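Local coordinates for protein glycerol Dehydrogenase (Unidentified, PDB 5XN8) that probably catalyses the NAD-dependent oxidation of glycerol to dihydroxyacetone at an active-site metal, here a zinc ion, at residues 86-91 and 107-112; 32-37 and 57-62; 317-322 and 351-356; 75-80 and 101-106. All coordinates share one frame; numbering follows the deposited sequence.

Contact 1: residues 86-91 and 107-112; sequences RGVVGV and QKLPVV
Leu109, just ahead of strand 111-115, reaches across to Arg86 and to Val88 of strand 87-92. Its CB lies 3.9 Å from Arg86 O and brushes Val88 CG2. CG, anti to its own carbonyl carbon (chi1 -57°), stays near the Arg86 carbonyl. From there CD1 meets Val88 CG2 at 4.0 Å, the two side chains crossing at about a right angle. CD2 comes to 3.4 Å from Arg86 O and also lies over one face of the Arg86 guanidinium, displaced toward its rim, with NH2 of Arg86 3.6 Å from it. Pro110 CD crowds the same Arg86 O at 3.3 Å. Beyond these contacts the backbones pair as parallel strands: Val88 N donates to Pro110 O (3.0 Å), Val112 N to Val88 O (2.9 Å) and Gly90 N to Val112 O (2.9 Å). Val89 and Val112 lie side by side on one face of the sheet, while Val88 and Val111 occupy the other. Strands 87-92 and 111-115, with helix 94-107, form a beta-alpha-beta unit. Val88 packs against Ala100 and Ile103 of that helix, Leu109 touches Leu80 of helix 70-83, and Val89 and Val112 rest on Phe32 of strand 31-36.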
loop_
_atom_site.group_PDB
_atom_site.type_symbol
_atom_site.label_atom_id
_atom_site.label_comp_id
_atom_site.label_asym_id
_atom_site.label_seq_id
_atom_site.Cartn_x
_atom_site.Cartn_y
_atom_site.Cartn_z
ATOM N N ARG A 86 -39.752 -20.954 -40.953
ATOM C CA ARG A 86 -38.488 -21.670 -40.749
ATOM C C ARG A 86 -37.716 -21.259 -39.483
ATOM O O ARG A 86 -36.713 -21.880 -39.152
ATOM C CB ARG A 86 -37.599 -21.526 -41.995
ATOM C CG ARG A 86 -38.044 -22.370 -43.184
ATOM C CD ARG A 86 -37.601 -23.820 -43.042
ATOM N NE ARG A 86 -38.558 -24.673 -42.328
ATOM C CZ ARG A 86 -38.254 -25.748 -41.587
ATOM N NH1 ARG A 86 -36.993 -26.164 -41.423
ATOM N NH2 ARG A 86 -39.239 -26.416 -40.984
ATOM N N GLY A 87 -38.179 -20.219 -38.793
ATOM C CA GLY A 87 -37.624 -19.830 -37.502
ATOM C C GLY A 87 -38.685 -19.296 -36.562
ATOM O O GLY A 87 -39.843 -19.158 -36.945
ATOM N N VAL A 88 -38.277 -19.002 -35.328
ATOM C CA VAL A 88 -39.159 -18.455 -34.293
ATOM C C VAL A 88 -38.525 -17.211 -33.672
ATOM O O VAL A 88 -37.364 -17.247 -33.281
ATOM C CB VAL A 88 -39.408 -19.462 -33.150
ATOM C CG1 VAL A 88 -40.664 -19.072 -32.362
ATOM C CG2 VAL A 88 -39.537 -20.879 -33.678
ATOM N N VAL A 89 -39.289 -16.123 -33.593
ATOM C CA VAL A 89 -38.918 -14.928 -32.834
ATOM C C VAL A 89 -39.903 -14.746 -31.683
ATOM O O VAL A 89 -41.109 -14.791 -31.886
ATOM C CB VAL A 89 -38.933 -13.647 -33.708
ATOM C CG1 VAL A 89 -38.556 -12.415 -32.887
ATOM C CG2 VAL A 89 -38.013 -13.804 -34.915
ATOM N N GLY A 90 -39.380 -14.558 -30.475
ATOM C CA GLY A 90 -40.166 -14.140 -29.318
ATOM C C GLY A 90 -39.789 -12.706 -28.973
ATOM O O GLY A 90 -38.603 -12.376 -28.928
ATOM N N VAL A 91 -40.794 -11.857 -28.756
ATOM C CA VAL A 91 -40.601 -10.466 -28.322
ATOM C C VAL A 91 -41.402 -10.269 -27.034
ATOM O O VAL A 91 -42.566 -10.653 -26.982
ATOM C CB VAL A 91 -41.094 -9.461 -29.395
ATOM C CG1 VAL A 91 -40.550 -8.067 -29.129
ATOM C CG2 VAL A 91 -40.685 -9.912 -30.789
ATOM N N GLN A 107 -39.931 -28.100 -32.772
ATOM C CA GLN A 107 -39.933 -28.042 -34.243
ATOM C C GLN A 107 -38.541 -28.089 -34.879
ATOM O O GLN A 107 -38.437 -28.085 -36.102
ATOM C CB GLN A 107 -40.670 -26.783 -34.713
ATOM C CG GLN A 107 -42.155 -26.766 -34.365
ATOM C CD GLN A 107 -42.914 -27.899 -35.025
ATOM O OE1 GLN A 107 -43.458 -28.773 -34.356
ATOM N NE2 GLN A 107 -42.924 -27.904 -36.350
ATOM N N LYS A 108 -37.489 -28.148 -34.060
ATOM C CA LYS A 108 -36.097 -28.120 -34.536
ATOM C C LYS A 108 -35.837 -26.894 -35.412
ATOM O O LYS A 108 -35.378 -27.015 -36.548
ATOM C CB LYS A 108 -35.742 -29.419 -35.275
ATOM C CG LYS A 108 -36.012 -30.680 -34.475
ATOM C CD LYS A 108 -35.471 -31.908 -35.200
ATOM C CE LYS A 108 -35.870 -33.192 -34.485
ATOM N NZ LYS A 108 -37.346 -33.388 -34.463
ATOM N N LEU A 109 -36.159 -25.720 -34.862
ATOM C CA LEU A 109 -36.000 -24.439 -35.564
ATOM C C LEU A 109 -35.098 -23.492 -34.769
ATOM O O LEU A 109 -35.026 -23.584 -33.536
ATOM C CB LEU A 109 -37.365 -23.770 -35.789
ATOM C CG LEU A 109 -38.444 -24.558 -36.546
ATOM C CD1 LEU A 109 -39.776 -23.847 -36.423
ATOM C CD2 LEU A 109 -38.103 -24.780 -38.017
ATOM N N PRO A 110 -34.413 -22.568 -35.473
ATOM C CA PRO A 110 -33.639 -21.537 -34.781
ATOM C C PRO A 110 -34.536 -20.548 -34.033
ATOM O O PRO A 110 -35.674 -20.293 -34.452
ATOM C CB PRO A 110 -32.884 -20.844 -35.917
ATOM C CG PRO A 110 -33.751 -21.049 -37.112
ATOM C CD PRO A 110 -34.325 -22.417 -36.937
ATOM N N VAL A 111 -34.008 -20.003 -32.938
ATOM C CA VAL A 111 -34.757 -19.173 -32.012
ATOM C C VAL A 111 -34.067 -17.818 -31.875
ATOM O O VAL A 111 -32.854 -17.750 -31.708
ATOM C CB VAL A 111 -34.829 -19.828 -30.614
ATOM C CG1 VAL A 111 -35.535 -18.914 -29.610
ATOM C CG2 VAL A 111 -35.507 -21.186 -30.692
ATOM N N VAL A 112 -34.863 -16.754 -31.942
ATOM C CA VAL A 112 -34.416 -15.407 -31.621
ATOM C C VAL A 112 -35.263 -14.935 -30.448
ATOM O O VAL A 112 -36.490 -15.047 -30.492
ATOM C CB VAL A 112 -34.628 -14.442 -32.810
ATOM C CG1 VAL A 112 -34.135 -13.040 -32.465
ATOM C CG2 VAL A 112 -33.946 -14.974 -34.059
#

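Contact 2: residues 32-37 and 57-62; sequences FFVIAD and ISLHAE
In the beta-alpha-beta unit of strand 31-36, helix 38-54 and strand 58-63, Phe32 to Ile35 pair in parallel register with Leu59 to Glu62, joining the outermost strand 58-63 to the parallel sheet of the nucleotide-binding domain. The ladder runs through Phe32 N to Ser58 O (3.0 Å), a weak bond from His60 N to Phe32 O, Val34 N to His60 O (3.1 Å) and Glu62 N to Val34 O (2.9 Å). On the face carrying Phe32, Val34, Leu59 and Ala61, Leu59 CD2 touches two residues of the other strand, 3.5 Å from Val34 CG2 and 3.7 Å from Phe32 CB. Ile57 CG2 comes up to Phe32 CD2 at the ring edge, in its plane. Val34 and Leu59 also pack on Leu49 of helix 38-54, which covers this face. Beyond the pairing, Asp37 caps the same helix through OD1 to Val40 N, and is probably an NAD(+) ligand. On the other face Phe33 and His60 lie side by side, pointing the same way, each with CG anti to its backbone N. Phe33 CE1 approaches His60 CD2 at 3.9 Å, near the plane of the imidazole, and Phe33 CZ touches Glu62 CB. The Glu62 chain bends at chi2 (62°), and its carboxylate meets the imidazole two residues back: His60 NE2 donates to Glu62 OE1 at 2.9 Å, on the anti side and 27° out of the carboxylate plane.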
loop_
_atom_site.group_PDB
_atom_site.type_symbol
_atom_site.label_atom_id
_atom_site.label_comp_id
_atom_site.label_asym_id
_atom_site.label_seq_id
_atom_site.Cartn_x
_atom_site.Cartn_y
_atom_site.Cartn_z
ATOM N N PHE A 32 -39.643 -16.314 -40.554
ATOM C CA PHE A 32 -39.774 -16.340 -39.099
ATOM C C PHE A 32 -41.213 -16.230 -38.604
ATOM O O PHE A 32 -42.006 -15.447 -39.119
ATOM C CB PHE A 32 -38.925 -15.221 -38.482
ATOM C CG PHE A 32 -37.483 -15.594 -38.310
ATOM C CD1 PHE A 32 -37.065 -16.286 -37.183
ATOM C CD2 PHE A 32 -36.548 -15.291 -39.295
ATOM C CE1 PHE A 32 -35.730 -16.651 -37.031
ATOM C CE2 PHE A 32 -35.220 -15.652 -39.148
ATOM C CZ PHE A 32 -34.808 -16.337 -38.016
ATOM N N PHE A 33 -41.519 -17.026 -37.587
ATOM C CA PHE A 33 -42.780 -17.000 -36.871
ATOM C C PHE A 33 -42.589 -16.126 -35.625
ATOM O O PHE A 33 -41.901 -16.521 -34.690
ATOM C CB PHE A 33 -43.146 -18.434 -36.492
ATOM C CG PHE A 33 -44.437 -18.572 -35.749
ATOM C CD1 PHE A 33 -45.645 -18.559 -36.429
ATOM C CD2 PHE A 33 -44.446 -18.766 -34.371
ATOM C CE1 PHE A 33 -46.843 -18.711 -35.749
ATOM C CE2 PHE A 33 -45.637 -18.924 -33.684
ATOM C CZ PHE A 33 -46.838 -18.895 -34.376
ATOM N N VAL A 34 -43.186 -14.941 -35.627
ATOM C CA VAL A 34 -42.970 -13.933 -34.590
ATOM C C VAL A 34 -44.119 -13.945 -33.576
ATOM O O VAL A 34 -45.269 -13.862 -33.977
ATOM C CB VAL A 34 -42.865 -12.521 -35.218
ATOM C CG1 VAL A 34 -42.345 -11.504 -34.206
ATOM C CG2 VAL A 34 -41.990 -12.545 -36.460
ATOM N N ILE A 35 -43.812 -14.043 -32.281
ATOM C CA ILE A 35 -44.854 -14.000 -31.227
ATOM C C ILE A 35 -44.637 -12.906 -30.180
ATOM O O ILE A 35 -43.498 -12.599 -29.800
ATOM C CB ILE A 35 -45.053 -15.365 -30.519
ATOM C CG1 ILE A 35 -43.846 -15.751 -29.653
ATOM C CG2 ILE A 35 -45.324 -16.453 -31.550
ATOM C CD1 ILE A 35 -44.071 -17.008 -28.838
ATOM N N ALA A 36 -45.752 -12.345 -29.713
ATOM C CA ALA A 36 -45.779 -11.315 -28.679
ATOM C C ALA A 36 -47.210 -11.124 -28.157
ATOM O O ALA A 36 -48.178 -11.409 -28.868
ATOM C CB ALA A 36 -45.255 -10.004 -29.241
ATOM N N ASP A 37 -47.340 -10.647 -26.918
ATOM C CA ASP A 37 -48.645 -10.218 -26.397
ATOM C C ASP A 37 -49.058 -8.913 -27.085
ATOM O O ASP A 37 -48.241 -8.284 -27.769
ATOM C CB ASP A 37 -48.670 -10.125 -24.854
ATOM C CG ASP A 37 -47.746 -9.041 -24.281
ATOM O OD1 ASP A 37 -47.478 -8.024 -24.949
ATOM O OD2 ASP A 37 -47.320 -9.181 -23.116
ATOM N N ILE A 57 -37.052 -11.067 -45.507
ATOM C CA ILE A 57 -37.400 -12.222 -44.678
ATOM C C ILE A 57 -38.921 -12.252 -44.565
ATOM O O ILE A 57 -39.533 -11.259 -44.185
ATOM C CB ILE A 57 -36.748 -12.133 -43.271
ATOM C CG1 ILE A 57 -35.236 -11.896 -43.391
ATOM C CG2 ILE A 57 -37.014 -13.397 -42.453
ATOM C CD1 ILE A 57 -34.495 -11.903 -42.078
ATOM N N SER A 58 -39.516 -13.390 -44.912
ATOM C CA SER A 58 -40.971 -13.581 -44.850
ATOM C C SER A 58 -41.395 -13.802 -43.399
ATOM O O SER A 58 -40.703 -14.491 -42.657
ATOM C CB SER A 58 -41.384 -14.777 -45.715
ATOM O OG SER A 58 -42.774 -15.035 -45.615
ATOM N N LEU A 59 -42.524 -13.215 -42.996
ATOM C CA LEU A 59 -42.976 -13.263 -41.600
ATOM C C LEU A 59 -44.469 -13.497 -41.467
ATOM O O LEU A 59 -45.256 -13.057 -42.298
ATOM C CB LEU A 59 -42.670 -11.941 -40.894
ATOM C CG LEU A 59 -41.221 -11.475 -40.814
ATOM C CD1 LEU A 59 -41.092 -9.957 -40.877
ATOM C CD2 LEU A 59 -40.540 -12.048 -39.578
ATOM N N HIS A 60 -44.835 -14.191 -40.394
ATOM C CA HIS A 60 -46.199 -14.198 -39.893
ATOM C C HIS A 60 -46.170 -13.918 -38.384
ATOM O O HIS A 60 -45.565 -14.672 -37.617
ATOM C CB HIS A 60 -46.911 -15.503 -40.235
ATOM C CG HIS A 60 -48.182 -15.700 -39.474
ATOM N ND1 HIS A 60 -49.287 -14.896 -39.650
ATOM C CD2 HIS A 60 -48.518 -16.583 -38.508
ATOM C CE1 HIS A 60 -50.246 -15.268 -38.826
ATOM N NE2 HIS A 60 -49.805 -16.292 -38.119
ATOM N N ALA A 61 -46.801 -12.811 -37.987
ATOM C CA ALA A 61 -46.932 -12.425 -36.587
ATOM C C ALA A 61 -48.176 -13.063 -36.006
ATOM O O ALA A 61 -49.214 -13.119 -36.672
ATOM C CB ALA A 61 -47.022 -10.913 -36.464
ATOM N N GLU A 62 -48.080 -13.545 -34.767
ATOM C CA GLU A 62 -49.223 -14.158 -34.083
ATOM C C GLU A 62 -49.271 -13.753 -32.606
ATOM O O GLU A 62 -48.238 -13.524 -31.982
ATOM C CB GLU A 62 -49.167 -15.685 -34.242
ATOM C CG GLU A 62 -50.437 -16.436 -33.859
ATOM C CD GLU A 62 -51.645 -16.076 -34.714
ATOM O OE1 GLU A 62 -51.642 -16.381 -35.926
ATOM O OE2 GLU A 62 -52.602 -15.498 -34.162
#

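Contact 3: residues 317-322 and 351-356; sequences GIDDKI and AILTAD
Ile322 and Ile352 each hold CG1 anti to the carbonyl carbon (chi1 -66° and -70°), which leaves both CG2 methyls anti to the backbone N and brings the two branched side chains together. Ile352 CG2 is gripped by both branches of Ile322, 3.6 Å from its CD1 and 3.7 Å from its CG2, as the side chains meet at a slant. Leu353 makes the other contact, its side chain running past Ile318 and Ile322 in the opposite direction, with CD2 touching Ile318 CG2 at 3.7 Å and Ile322 CG1 at 4.0 Å, so that one methyl bridges successive turns of the facing helix. All these contacts are apolar. Asp319, at the margin beside Leu353, uses OD1 for a hydrogen bond to His349 instead. The axes of 318-322 and 351-356 come no closer than 11.1 Å, with 131° between their directions, and helices 318-329 and 345-363 touch through side chains alone, away from the parallel sheet. Ile322 and Ile352 continue inward onto Phe260 and Ile256 of helix 252-260, and Ile352 also reaches Phe277 of helix 271-285. The outer side of helix 345-363 meets a neighbouring subunit, where Leu353 packs on Ala223 and Thr354 on Ala220 of that chain.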
loop_
_atom_site.group_PDB
_atom_site.type_symbol
_atom_site.label_atom_id
_atom_site.label_comp_id
_atom_site.label_asym_id
_atom_site.label_seq_id
_atom_site.Cartn_x
_atom_site.Cartn_y
_atom_site.Cartn_z
ATOM N N GLY A 317 -46.224 -14.004 12.112
ATOM C CA GLY A 317 -45.971 -15.446 12.156
ATOM C C GLY A 317 -44.625 -15.864 11.602
ATOM O O GLY A 317 -44.515 -16.917 10.979
ATOM N N ILE A 318 -43.602 -15.043 11.850
ATOM C CA ILE A 318 -42.272 -15.186 11.225
ATOM C C ILE A 318 -41.607 -16.537 11.485
ATOM O O ILE A 318 -41.130 -17.175 10.545
ATOM C CB ILE A 318 -41.307 -14.035 11.657
ATOM C CG1 ILE A 318 -41.791 -12.694 11.097
ATOM C CG2 ILE A 318 -39.854 -14.327 11.266
ATOM C CD1 ILE A 318 -41.570 -12.489 9.606
ATOM N N ASP A 319 -41.568 -16.966 12.743
ATOM C CA ASP A 319 -40.871 -18.199 13.107
ATOM C C ASP A 319 -41.417 -19.405 12.341
ATOM O O ASP A 319 -40.648 -20.153 11.730
ATOM C CB ASP A 319 -40.958 -18.455 14.620
ATOM C CG ASP A 319 -39.982 -19.531 15.094
ATOM O OD1 ASP A 319 -38.849 -19.605 14.570
ATOM O OD2 ASP A 319 -40.337 -20.306 16.002
ATOM N N ASP A 320 -42.741 -19.568 12.346
ATOM C CA ASP A 320 -43.384 -20.692 11.663
ATOM C C ASP A 320 -43.216 -20.614 10.132
ATOM O O ASP A 320 -42.912 -21.625 9.491
ATOM C CB ASP A 320 -44.871 -20.776 12.044
ATOM C CG ASP A 320 -45.497 -22.151 11.759
ATOM O OD1 ASP A 320 -44.771 -23.077 11.322
ATOM O OD2 ASP A 320 -46.734 -22.295 11.958
ATOM N N LYS A 321 -43.402 -19.422 9.559
ATOM C CA LYS A 321 -43.303 -19.239 8.106
ATOM C C LYS A 321 -41.888 -19.425 7.565
ATOM O O LYS A 321 -41.714 -19.990 6.481
ATOM C CB LYS A 321 -43.826 -17.866 7.689
ATOM C CG LYS A 321 -45.334 -17.737 7.792
ATOM C CD LYS A 321 -45.777 -16.324 7.473
ATOM C CE LYS A 321 -47.246 -16.107 7.764
ATOM N NZ LYS A 321 -47.574 -14.661 7.714
ATOM N N ILE A 322 -40.890 -18.932 8.295
ATOM C CA ILE A 322 -39.492 -19.099 7.895
ATOM C C ILE A 322 -39.043 -20.549 8.054
ATOM O O ILE A 322 -38.219 -21.022 7.271
ATOM C CB ILE A 322 -38.553 -18.105 8.639
ATOM C CG1 ILE A 322 -38.870 -16.668 8.208
ATOM C CG2 ILE A 322 -37.073 -18.409 8.386
ATOM C CD1 ILE A 322 -38.813 -16.420 6.709
ATOM N N ALA A 351 -30.087 -18.548 9.080
ATOM C CA ALA A 351 -29.511 -17.561 8.183
ATOM C C ALA A 351 -30.524 -16.484 7.795
ATOM O O ALA A 351 -30.205 -15.293 7.820
ATOM C CB ALA A 351 -28.957 -18.241 6.948
ATOM N N ILE A 352 -31.742 -16.901 7.460
ATOM C CA ILE A 352 -32.808 -15.971 7.063
ATOM C C ILE A 352 -33.140 -14.976 8.193
ATOM O O ILE A 352 -33.258 -13.774 7.936
ATOM C CB ILE A 352 -34.070 -16.734 6.568
ATOM C CG1 ILE A 352 -33.779 -17.394 5.215
ATOM C CG2 ILE A 352 -35.283 -15.815 6.438
ATOM C CD1 ILE A 352 -34.714 -18.544 4.875
ATOM N N LEU A 353 -33.262 -15.470 9.429
ATOM C CA LEU A 353 -33.600 -14.610 10.565
ATOM C C LEU A 353 -32.473 -13.636 10.907
ATOM O O LEU A 353 -32.726 -12.463 11.214
ATOM C CB LEU A 353 -33.977 -15.431 11.809
ATOM C CG LEU A 353 -35.259 -16.279 11.736
ATOM C CD1 LEU A 353 -35.687 -16.787 13.111
ATOM C CD2 LEU A 353 -36.407 -15.515 11.094
ATOM N N THR A 354 -31.236 -14.117 10.850
ATOM C CA THR A 354 -30.084 -13.267 11.125
ATOM C C THR A 354 -29.888 -12.222 10.030
ATOM O O THR A 354 -29.607 -11.055 10.327
ATOM C CB THR A 354 -28.806 -14.098 11.294
ATOM O OG1 THR A 354 -28.992 -15.050 12.345
ATOM C CG2 THR A 354 -27.601 -13.198 11.611
ATOM N N ALA A 355 -30.057 -12.638 8.779
ATOM C CA ALA A 355 -30.003 -11.717 7.642
ATOM C C ALA A 355 -31.016 -10.588 7.784
ATOM O O ALA A 355 -30.678 -9.422 7.564
ATOM C CB ALA A 355 -30.235 -12.459 6.342
ATOM N N ASP A 356 -32.249 -10.943 8.154
ATOM C CA ASP A 356 -33.310 -9.961 8.436
ATOM C C ASP A 356 -32.872 -8.942 9.481
ATOM O O ASP A 356 -33.001 -7.738 9.271
ATOM C CB ASP A 356 -34.580 -10.691 8.900
ATOM C CG ASP A 356 -35.683 -9.751 9.334
ATOM O OD1 ASP A 356 -36.167 -8.976 8.486
ATOM O OD2 ASP A 356 -36.075 -9.803 10.519
#

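Contact 4: residues 75-80 and 101-106; sequences RLIAIL and KAIGYY
Ile103 of helix 94-107 pushes its whole side chain against Leu76, Ile77 and Leu80 of helix 70-83, and this is where the contact is tight. CG1, anti to the carbonyl carbon (chi1 -67°), faces Ile77 CG1 at 4.0 Å, the two side chains sliding past each other in opposite directions. CG2 meets Leu80 CD1 at 3.7 Å, again in opposed passage, while CD1 lies 4.0 Å from Leu76 CB and close to Leu76 CD1 as well. Every carbon beyond CB of Ile103 thus has a partner on the facing helix, spread over slightly more than one turn of it. The two helices cover the same face of the parallel sheet in the nucleotide-binding domain, with strand 87-92 linking them in the chain. The axes of 75-80 and 101-106 cross at -56° and approach to 10.3 Å. Toward the sheet, Leu76 and Leu80 pack on Phe33 of strand 31-36. The side of Ile77 and Tyr106, both partly exposed, is looser: Ile77 CD1 comes no nearer to Tyr106 than 4.3 Å, at Tyr106 CB, and the phenol ring leads away from helix 70-83. That ring is engaged elsewhere, in a cation-pi contact with Arg74 and against its sequence neighbour Tyr105, whose CD2 stands 3.6 Å from the plane, over the ring centre. Tyr106 CZ, in turn, lies in plane at the edge of the Tyr105 ring.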
loop_
_atom_site.group_PDB
_atom_site.type_symbol
_atom_site.label_atom_id
_atom_site.label_comp_id
_atom_site.label_asym_id
_atom_site.label_seq_id
_atom_site.Cartn_x
_atom_site.Cartn_y
_atom_site.Cartn_z
ATOM N N ARG A 75 -50.786 -24.865 -29.347
ATOM C CA ARG A 75 -51.670 -24.008 -30.149
ATOM C C ARG A 75 -50.875 -23.204 -31.182
ATOM O O ARG A 75 -51.269 -23.124 -32.342
ATOM C CB ARG A 75 -52.480 -23.061 -29.245
ATOM C CG ARG A 75 -53.627 -22.324 -29.941
ATOM C CD ARG A 75 -54.262 -21.271 -29.035
ATOM N NE ARG A 75 -53.348 -20.157 -28.748
ATOM C CZ ARG A 75 -53.064 -19.141 -29.571
ATOM N NH1 ARG A 75 -53.633 -19.038 -30.774
ATOM N NH2 ARG A 75 -52.209 -18.195 -29.177
ATOM N N LEU A 76 -49.757 -22.622 -30.749
ATOM C CA LEU A 76 -48.902 -21.795 -31.618
ATOM C C LEU A 76 -48.101 -22.628 -32.622
ATOM O O LEU A 76 -47.900 -22.192 -33.761
ATOM C CB LEU A 76 -47.952 -20.930 -30.785
ATOM C CG LEU A 76 -48.564 -19.733 -30.045
ATOM C CD1 LEU A 76 -47.576 -19.177 -29.037
ATOM C CD2 LEU A 76 -49.053 -18.653 -31.003
ATOM N N ILE A 77 -47.639 -23.804 -32.198
ATOM C CA ILE A 77 -47.000 -24.761 -33.111
ATOM C C ILE A 77 -47.912 -25.101 -34.286
ATOM O O ILE A 77 -47.467 -25.076 -35.434
ATOM C CB ILE A 77 -46.544 -26.048 -32.369
ATOM C CG1 ILE A 77 -45.285 -25.739 -31.544
ATOM C CG2 ILE A 77 -46.233 -27.181 -33.347
ATOM C CD1 ILE A 77 -44.962 -26.765 -30.480
ATOM N N ALA A 78 -49.180 -25.406 -33.993
ATOM C CA ALA A 78 -50.173 -25.723 -35.024
ATOM C C ALA A 78 -50.313 -24.612 -36.063
ATOM O O ALA A 78 -50.427 -24.898 -37.250
ATOM C CB ALA A 78 -51.527 -26.027 -34.390
ATOM N N ILE A 79 -50.284 -23.357 -35.620
ATOM C CA ILE A 79 -50.344 -22.204 -36.536
ATOM C C ILE A 79 -49.022 -22.054 -37.292
ATOM O O ILE A 79 -49.019 -21.726 -38.476
ATOM C CB ILE A 79 -50.681 -20.867 -35.815
ATOM C CG1 ILE A 79 -52.001 -20.960 -35.037
ATOM C CG2 ILE A 79 -50.789 -19.734 -36.833
ATOM C CD1 ILE A 79 -52.248 -19.808 -34.076
ATOM N N LEU A 80 -47.905 -22.280 -36.601
ATOM C CA LEU A 80 -46.578 -22.245 -37.234
ATOM C C LEU A 80 -46.502 -23.223 -38.407
ATOM O O LEU A 80 -46.073 -22.840 -39.494
ATOM C CB LEU A 80 -45.468 -22.521 -36.209
ATOM C CG LEU A 80 -44.027 -22.694 -36.739
ATOM C CD1 LEU A 80 -43.006 -22.099 -35.782
ATOM C CD2 LEU A 80 -43.683 -24.157 -37.014
ATOM N N LYS A 101 -38.762 -20.491 -27.170
ATOM C CA LYS A 101 -37.711 -21.517 -27.039
ATOM C C LYS A 101 -38.263 -22.923 -27.184
ATOM O O LYS A 101 -37.662 -23.765 -27.863
ATOM C CB LYS A 101 -36.997 -21.420 -25.677
ATOM C CG LYS A 101 -36.102 -20.204 -25.496
ATOM C CD LYS A 101 -35.507 -20.196 -24.095
ATOM C CE LYS A 101 -34.880 -18.859 -23.715
ATOM N NZ LYS A 101 -34.747 -18.724 -22.237
ATOM N N ALA A 102 -39.393 -23.170 -26.538
ATOM C CA ALA A 102 -40.077 -24.469 -26.603
ATOM C C ALA A 102 -40.505 -24.802 -28.023
ATOM O O ALA A 102 -40.262 -25.913 -28.493
ATOM C CB ALA A 102 -41.289 -24.486 -25.668
ATOM N N ILE A 103 -41.122 -23.830 -28.699
ATOM C CA ILE A 103 -41.543 -23.988 -30.099
ATOM C C ILE A 103 -40.344 -24.336 -30.987
ATOM O O ILE A 103 -40.434 -25.236 -31.825
ATOM C CB ILE A 103 -42.246 -22.717 -30.637
ATOM C CG1 ILE A 103 -43.588 -22.491 -29.925
ATOM C CG2 ILE A 103 -42.508 -22.809 -32.141
ATOM C CD1 ILE A 103 -44.053 -21.051 -29.943
ATOM N N GLY A 104 -39.232 -23.626 -30.798
ATOM C CA GLY A 104 -38.000 -23.881 -31.550
ATOM C C GLY A 104 -37.425 -25.257 -31.293
ATOM O O GLY A 104 -36.981 -25.936 -32.229
ATOM N N TYR A 105 -37.453 -25.673 -30.028
ATOM C CA TYR A 105 -37.005 -27.006 -29.637
ATOM C C TYR A 105 -37.834 -28.115 -30.286
ATOM O O TYR A 105 -37.285 -28.968 -30.990
ATOM C CB TYR A 105 -37.024 -27.174 -28.105
ATOM C CG TYR A 105 -36.795 -28.609 -27.696
ATOM C CD1 TYR A 105 -35.583 -29.244 -27.974
ATOM C CD2 TYR A 105 -37.800 -29.354 -27.084
ATOM C CE1 TYR A 105 -35.378 -30.577 -27.638
ATOM C CE2 TYR A 105 -37.610 -30.686 -26.748
ATOM C CZ TYR A 105 -36.395 -31.288 -27.024
ATOM O OH TYR A 105 -36.195 -32.608 -26.693
ATOM N N TYR A 106 -39.145 -28.104 -30.057
ATOM C CA TYR A 106 -40.020 -29.173 -30.565
ATOM C C TYR A 106 -40.102 -29.238 -32.099
ATOM O O TYR A 106 -40.305 -30.317 -32.655
ATOM C CB TYR A 106 -41.422 -29.086 -29.945
ATOM C CG TYR A 106 -41.444 -29.414 -28.463
ATOM C CD1 TYR A 106 -41.122 -30.692 -28.009
ATOM C CD2 TYR A 106 -41.792 -28.449 -27.513
ATOM C CE1 TYR A 106 -41.129 -30.996 -26.650
ATOM C CE2 TYR A 106 -41.792 -28.738 -26.160
ATOM C CZ TYR A 106 -41.465 -30.013 -25.726
ATOM O OH TYR A 106 -41.485 -30.307 -24.377
#

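In the fold
From the N terminus, contact 2 closes first, bringing strand 58-63 back beside strand 31-36 after helix 38-54. The chain enters helix 70-83, where contact 4 opens, and strand 87-92, where contact 1 opens. Contact 4 closes on helix 94-107 before contact 1 closes on strand 111-115, so these two cross, tying helix to helix and strand to strand. Strand 87-92 lies next to strand 31-36, which makes contacts 1 and 2 part of one sheet, and residues 75-80 of contact 4 cover Phe33 and His60. Contact 3 closes last, tying helix 318-329 to helix 345-363 on the opposite side of the chain's centre, its centre about 44, 47 and 43 Å from those of contacts 1, 2 and 4.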